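Local coordinates for BDI_3064 protein (Parabacteroides distasonis ATCC 8503, PDB 5Z06) that hydrolyses linear beta-1,2-glucans and beta-1,2-glucooligosaccharides of four or more glucose units, releasing sophorose from the non-reducing end, at residues A[220-225]-A[242-247]; A[229-234]-A[254-259]. All blocks are in the same frame, centred on the assembly; numbering follows the deposited sequence.

Contact 1: A[220-225]-A[242-247]; sequences YRIYRS and NRYTDF
R224 and D246 join their strands through a salt bridge: NH1 of R224 donates to OD2 of D246 at 2.9 Å, nearly straight at 170°. The acceptor lies in the guanidinium plane, at its edge, and offers its syn lone pair, although the carboxylate itself is turned 50° from that plane. The arginine chain leaves with CG anti to the backbone N and then bends at chi3 (63°), which brings NH1 rather than NE to the acid. Next along the strands, I222 lays CG2 3.7 Å from CD2 of Y244; a beta-branched aliphatic suits this interior. Y220 approaches N242 more loosely, CE2 to OD1 3.9 Å.

Behind these pairs, Y244 OH donates to OD1 of D246 at 2.7 Å, on the anti side and tilted out of the carboxylate plane, and so helps fix its rotation. Y257 OH also reaches OD2, but is modelled too close for its geometry to be trusted. The R224 charge and the Y244 hydroxyl would probably favour the ionised form of this buried acid. The contact spans a small fibronectin type III-like sandwich, strand 219-225 facing strand 243-247 of the other sheet, between strands 204-210 and 232-237.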
loop_
_atom_site.group_PDB
_atom_site.type_symbol
_atom_site.label_atom_id
_atom_site.label_comp_id
_atom_site.label_asym_id
_atom_site.label_seq_id
_atom_site.Cartn_x
_atom_site.Cartn_y
_atom_site.Cartn_z
ATOM N N TYR A 220 -4.736 -7.693 -18.736
ATOM C CA TYR A 220 -4.103 -8.916 -19.177
ATOM C C TYR A 220 -4.883 -10.059 -18.562
ATOM O O TYR A 220 -5.280 -9.972 -17.405
ATOM C CB TYR A 220 -2.657 -8.945 -18.721
ATOM C CG TYR A 220 -1.836 -7.872 -19.374
ATOM C CD1 TYR A 220 -1.336 -8.049 -20.665
ATOM C CD2 TYR A 220 -1.571 -6.676 -18.712
ATOM C CE1 TYR A 220 -0.579 -7.064 -21.277
ATOM C CE2 TYR A 220 -0.817 -5.680 -19.309
ATOM C CZ TYR A 220 -0.315 -5.874 -20.588
ATOM O OH TYR A 220 0.431 -4.872 -21.167
ATOM N N ARG A 221 -5.138 -11.100 -19.338
ATOM C CA ARG A 221 -5.732 -12.304 -18.818
ATOM C C ARG A 221 -4.613 -13.285 -18.678
ATOM O O ARG A 221 -3.857 -13.491 -19.643
ATOM C CB ARG A 221 -6.771 -12.878 -19.778
ATOM C CG ARG A 221 -8.199 -12.763 -19.288
ATOM C CD ARG A 221 -9.184 -13.369 -20.279
ATOM N NE ARG A 221 -10.454 -12.642 -20.236
ATOM C CZ ARG A 221 -11.270 -12.437 -21.274
ATOM N NH1 ARG A 221 -10.981 -12.905 -22.494
ATOM N NH2 ARG A 221 -12.397 -11.743 -21.088
ATOM N N ILE A 222 -4.539 -13.929 -17.511
ATOM C CA ILE A 222 -3.507 -14.926 -17.260
ATOM C C ILE A 222 -4.153 -16.306 -17.297
ATOM O O ILE A 222 -5.187 -16.526 -16.659
ATOM C CB ILE A 222 -2.776 -14.712 -15.911
ATOM C CG1 ILE A 222 -2.068 -13.347 -15.893
ATOM C CG2 ILE A 222 -1.760 -15.832 -15.655
ATOM C CD1 ILE A 222 -2.928 -12.215 -15.391
ATOM N N TYR A 223 -3.511 -17.206 -18.043
ATOM C CA TYR A 223 -3.940 -18.608 -18.188
ATOM C C TYR A 223 -2.928 -19.531 -17.559
ATOM O O TYR A 223 -1.734 -19.324 -17.676
ATOM C CB TYR A 223 -4.095 -18.996 -19.661
ATOM C CG TYR A 223 -5.249 -18.297 -20.323
ATOM C CD1 TYR A 223 -5.078 -17.029 -20.866
ATOM C CD2 TYR A 223 -6.520 -18.881 -20.374
ATOM C CE1 TYR A 223 -6.129 -16.360 -21.454
ATOM C CE2 TYR A 223 -7.582 -18.221 -20.968
ATOM C CZ TYR A 223 -7.376 -16.959 -21.510
ATOM O OH TYR A 223 -8.411 -16.280 -22.093
ATOM N N ARG A 224 -3.426 -20.552 -16.892
ATOM C CA ARG A 224 -2.584 -21.504 -16.213
ATOM C C ARG A 224 -2.903 -22.926 -16.649
ATOM O O ARG A 224 -4.054 -23.276 -16.875
ATOM C CB ARG A 224 -2.773 -21.393 -14.713
ATOM C CG ARG A 224 -1.793 -22.258 -13.933
ATOM C CD ARG A 224 -2.037 -22.094 -12.462
ATOM N NE ARG A 224 -3.358 -22.556 -12.068
ATOM C CZ ARG A 224 -3.949 -22.278 -10.903
ATOM N NH1 ARG A 224 -3.362 -21.515 -9.987
ATOM N NH2 ARG A 224 -5.144 -22.770 -10.641
ATOM N N SER A 225 -1.865 -23.735 -16.750
ATOM C CA SER A 225 -2.023 -25.156 -16.975
ATOM C C SER A 225 -1.179 -25.895 -15.957
ATOM O O SER A 225 -0.066 -25.476 -15.642
ATOM C CB SER A 225 -1.594 -25.515 -18.386
ATOM O OG SER A 225 -1.829 -26.886 -18.613
ATOM N N ASN A 242 2.333 -5.309 -14.660
ATOM C CA ASN A 242 2.924 -6.230 -15.650
ATOM C C ASN A 242 3.457 -7.517 -15.018
ATOM O O ASN A 242 4.516 -8.056 -15.390
ATOM C CB ASN A 242 4.064 -5.544 -16.403
ATOM C CG ASN A 242 3.594 -4.346 -17.191
ATOM O OD1 ASN A 242 2.487 -4.331 -17.760
ATOM N ND2 ASN A 242 4.428 -3.320 -17.217
ATOM N N ARG A 243 2.678 -8.036 -14.090
ATOM C CA ARG A 243 3.163 -9.018 -13.189
ATOM C C ARG A 243 1.998 -9.742 -12.606
ATOM O O ARG A 243 0.984 -9.121 -12.332
ATOM C CB ARG A 243 3.875 -8.300 -12.064
ATOM C CG ARG A 243 5.106 -9.013 -11.710
ATOM C CD ARG A 243 5.771 -8.412 -10.490
ATOM N NE ARG A 243 7.166 -8.331 -10.821
ATOM C CZ ARG A 243 7.968 -9.371 -11.007
ATOM N NH1 ARG A 243 7.565 -10.619 -10.813
ATOM N NH2 ARG A 243 9.215 -9.139 -11.343
ATOM N N TYR A 244 2.140 -11.038 -12.386
ATOM C CA TYR A 244 1.097 -11.780 -11.726
ATOM C C TYR A 244 1.702 -12.783 -10.768
ATOM O O TYR A 244 2.662 -13.480 -11.110
ATOM C CB TYR A 244 0.186 -12.462 -12.742
ATOM C CG TYR A 244 -0.748 -13.420 -12.076
ATOM C CD1 TYR A 244 -1.710 -12.958 -11.183
ATOM C CD2 TYR A 244 -0.644 -14.790 -12.295
ATOM C CE1 TYR A 244 -2.561 -13.828 -10.531
ATOM C CE2 TYR A 244 -1.503 -15.670 -11.668
ATOM C CZ TYR A 244 -2.449 -15.189 -10.791
ATOM O OH TYR A 244 -3.272 -16.080 -10.180
ATOM N N THR A 245 1.135 -12.813 -9.566
ATOM C CA THR A 245 1.549 -13.689 -8.516
ATOM C C THR A 245 0.499 -14.773 -8.352
ATOM O O THR A 245 -0.615 -14.521 -7.896
ATOM C CB THR A 245 1.771 -12.894 -7.226
ATOM O OG1 THR A 245 2.958 -12.103 -7.378
ATOM C CG2 THR A 245 1.934 -13.821 -6.039
ATOM N N ASP A 246 0.872 -15.991 -8.730
ATOM C CA ASP A 246 -0.031 -17.091 -8.656
ATOM C C ASP A 246 0.279 -17.853 -7.407
ATOM O O ASP A 246 1.255 -18.606 -7.357
ATOM C CB ASP A 246 0.105 -18.021 -9.848
ATOM C CG ASP A 246 -1.067 -18.970 -9.961
ATOM O OD1 ASP A 246 -2.218 -18.539 -9.706
ATOM O OD2 ASP A 246 -0.840 -20.150 -10.294
ATOM N N PHE A 247 -0.565 -17.675 -6.404
ATOM C CA PHE A 247 -0.380 -18.373 -5.171
ATOM C C PHE A 247 -1.002 -19.762 -5.280
ATOM O O PHE A 247 -2.198 -19.906 -5.154
ATOM C CB PHE A 247 -0.975 -17.602 -3.997
ATOM C CG PHE A 247 -0.497 -18.117 -2.686
ATOM C CD1 PHE A 247 -1.165 -19.152 -2.049
ATOM C CD2 PHE A 247 0.661 -17.624 -2.131
ATOM C CE1 PHE A 247 -0.712 -19.638 -0.837
ATOM C CE2 PHE A 247 1.136 -18.122 -0.943
ATOM C CZ PHE A 247 0.446 -19.125 -0.281
#

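Contact 2: A[229-234]-A[254-259]; sequences ITYQPV and KAYYKV
K258 arches over one face of the Y231 ring, a cation-pi contact with NZ 4.0 Å from the ring centroid and 26° off the normal. The same arm adds a CH-pi contact: CE sits 3.8 Å from the centroid, closer to the normal at 14°. A bend at chi3 (53°) folds the end of the lysine across the ring. Its charge has a stronger partner in D271, with which NZ forms a salt bridge. To get there, Y231 reaches over S225 of strand 219-225 to strand 254-262 of the same sheet.

Apolar contact comes from Y256, whose CB lies 4.0 Å from CE2 of Y231 and 3.5 Å from its OH, while the ring of Y256 leads away. At the ring edge, CE2 of Y231 stands 4.3 Å from the backbone N of Y257. The polar end of Y231 makes a weak hydrogen bond to T274. With an alanine here, K258 would probably lose its aromatic bed, leaving its amine to D271, and a gap would open beside CB of Y256. A tyrosine therefore serves this half-covered site on several counts: a pi face for a cation, an apolar rim, and a hydroxyl that can meet polar surroundings.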
loop_
_atom_site.group_PDB
_atom_site.type_symbol
_atom_site.label_atom_id
_atom_site.label_comp_id
_atom_site.label_asym_id
_atom_site.label_seq_id
_atom_site.Cartn_x
_atom_site.Cartn_y
_atom_site.Cartn_z
ATOM N N ILE A 229 -1.244 -28.656 -21.399
ATOM C CA ILE A 229 -2.151 -28.966 -22.492
ATOM C C ILE A 229 -3.356 -28.053 -22.356
ATOM O O ILE A 229 -3.546 -27.166 -23.175
ATOM C CB ILE A 229 -2.578 -30.464 -22.460
ATOM C CG1 ILE A 229 -1.373 -31.364 -22.790
ATOM C CG2 ILE A 229 -3.761 -30.735 -23.402
ATOM C CD1 ILE A 229 -1.515 -32.789 -22.290
ATOM N N THR A 230 -4.148 -28.267 -21.308
ATOM C CA THR A 230 -5.370 -27.519 -21.075
ATOM C C THR A 230 -5.093 -26.330 -20.139
ATOM O O THR A 230 -4.562 -26.503 -19.028
ATOM C CB THR A 230 -6.445 -28.411 -20.455
ATOM O OG1 THR A 230 -6.518 -29.641 -21.192
ATOM C CG2 THR A 230 -7.805 -27.708 -20.482
ATOM N N TYR A 231 -5.447 -25.133 -20.597
ATOM C CA TYR A 231 -5.290 -23.930 -19.798
ATOM C C TYR A 231 -6.648 -23.437 -19.334
ATOM O O TYR A 231 -7.628 -23.573 -20.051
ATOM C CB TYR A 231 -4.563 -22.855 -20.593
ATOM C CG TYR A 231 -3.085 -23.146 -20.797
ATOM C CD1 TYR A 231 -2.662 -24.098 -21.728
ATOM C CD2 TYR A 231 -2.106 -22.464 -20.061
ATOM C CE1 TYR A 231 -1.311 -24.373 -21.913
ATOM C CE2 TYR A 231 -0.756 -22.728 -20.246
ATOM C CZ TYR A 231 -0.364 -23.683 -21.173
ATOM O OH TYR A 231 0.966 -23.947 -21.363
ATOM N N GLN A 232 -6.703 -22.922 -18.109
ATOM C CA GLN A 232 -7.866 -22.208 -17.594
ATOM C C GLN A 232 -7.452 -20.754 -17.256
ATOM O O GLN A 232 -6.300 -20.506 -16.871
ATOM C CB GLN A 232 -8.445 -22.927 -16.360
ATOM C CG GLN A 232 -9.163 -24.243 -16.671
ATOM C CD GLN A 232 -10.447 -24.061 -17.489
ATOM O OE1 GLN A 232 -10.438 -24.182 -18.716
ATOM N NE2 GLN A 232 -11.553 -23.766 -16.808
ATOM N N PRO A 233 -8.386 -19.791 -17.404
ATOM C CA PRO A 233 -8.059 -18.414 -17.053
ATOM C C PRO A 233 -8.054 -18.284 -15.530
ATOM O O PRO A 233 -9.050 -18.567 -14.892
ATOM C CB PRO A 233 -9.198 -17.617 -17.705
ATOM C CG PRO A 233 -10.372 -18.537 -17.662
ATOM C CD PRO A 233 -9.835 -19.949 -17.670
ATOM N N VAL A 234 -6.920 -17.919 -14.944
ATOM C CA VAL A 234 -6.813 -17.861 -13.483
ATOM C C VAL A 234 -6.844 -16.467 -12.897
ATOM O O VAL A 234 -7.140 -16.324 -11.715
ATOM C CB VAL A 234 -5.587 -18.596 -12.934
ATOM C CG1 VAL A 234 -5.788 -20.095 -13.092
ATOM C CG2 VAL A 234 -4.291 -18.100 -13.570
ATOM N N LYS A 254 4.140 -27.937 -10.339
ATOM C CA LYS A 254 4.520 -27.367 -11.605
ATOM C C LYS A 254 3.313 -26.677 -12.196
ATOM O O LYS A 254 2.206 -27.209 -12.157
ATOM C CB LYS A 254 5.027 -28.445 -12.568
ATOM C CG LYS A 254 5.442 -27.870 -13.912
ATOM C CD LYS A 254 6.477 -28.747 -14.613
ATOM C CE LYS A 254 7.108 -28.014 -15.791
ATOM N NZ LYS A 254 7.975 -28.905 -16.616
ATOM N N ALA A 255 3.526 -25.481 -12.724
ATOM C CA ALA A 255 2.477 -24.777 -13.456
ATOM C C ALA A 255 3.060 -24.054 -14.655
ATOM O O ALA A 255 4.203 -23.614 -14.638
ATOM C CB ALA A 255 1.721 -23.806 -12.554
ATOM N N TYR A 256 2.247 -23.970 -15.693
ATOM C CA TYR A 256 2.596 -23.339 -16.935
ATOM C C TYR A 256 1.688 -22.148 -17.050
ATOM O O TYR A 256 0.537 -22.199 -16.610
ATOM C CB TYR A 256 2.337 -24.265 -18.138
ATOM C CG TYR A 256 3.054 -25.596 -18.119
ATOM C CD1 TYR A 256 2.607 -26.630 -17.286
ATOM C CD2 TYR A 256 4.136 -25.851 -18.963
ATOM C CE1 TYR A 256 3.228 -27.864 -17.266
ATOM C CE2 TYR A 256 4.772 -27.097 -18.951
ATOM C CZ TYR A 256 4.300 -28.099 -18.099
ATOM O OH TYR A 256 4.877 -29.338 -18.031
ATOM N N TYR A 257 2.196 -21.090 -17.657
ATOM C CA TYR A 257 1.466 -19.838 -17.747
ATOM C C TYR A 257 1.559 -19.204 -19.126
ATOM O O TYR A 257 2.581 -19.267 -19.806
ATOM C CB TYR A 257 1.963 -18.848 -16.700
ATOM C CG TYR A 257 1.741 -19.318 -15.301
ATOM C CD1 TYR A 257 0.562 -19.033 -14.631
ATOM C CD2 TYR A 257 2.718 -20.044 -14.634
ATOM C CE1 TYR A 257 0.356 -19.473 -13.323
ATOM C CE2 TYR A 257 2.520 -20.501 -13.339
ATOM C CZ TYR A 257 1.347 -20.203 -12.687
ATOM O OH TYR A 257 1.164 -20.619 -11.407
ATOM N N LYS A 258 0.471 -18.542 -19.478
ATOM C CA LYS A 258 0.261 -17.976 -20.774
ATOM C C LYS A 258 -0.536 -16.725 -20.492
ATOM O O LYS A 258 -1.493 -16.755 -19.707
ATOM C CB LYS A 258 -0.584 -18.949 -21.577
ATOM C CG LYS A 258 -0.249 -19.092 -23.036
ATOM C CD LYS A 258 -0.874 -20.374 -23.593
ATOM C CE LYS A 258 -2.371 -20.443 -23.287
ATOM N NZ LYS A 258 -3.087 -21.431 -24.130
ATOM N N VAL A 259 -0.163 -15.628 -21.129
ATOM C CA VAL A 259 -0.845 -14.373 -20.885
ATOM C C VAL A 259 -1.331 -13.790 -22.203
ATOM O O VAL A 259 -0.605 -13.785 -23.198
ATOM C CB VAL A 259 0.098 -13.405 -20.166
ATOM C CG1 VAL A 259 -0.565 -12.046 -19.953
ATOM C CG2 VAL A 259 0.532 -14.014 -18.841
#

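Both contacts hold the same sandwich, and strands 219-225 and 254-262 are neighbours in one sheet, with Y223 N facing K258 O at 2.7 Å, a probable hydrogen bond. Contact 1 crosses the buried interior to the opposing sheet, whereas contact 2 lies on the other face of its own sheet, partly buried, with Y231 reaching across strand 219-225 and packing CE2 against CB of S225 at 3.5 Å. The chemistry follows: inside, a paired charge and aliphatic-aromatic packing; outside, a lysine amine over a ring. Alternation along strand 254-262 ties them, sending Y257 inward toward D246 of contact 1 and K258 outward onto Y231.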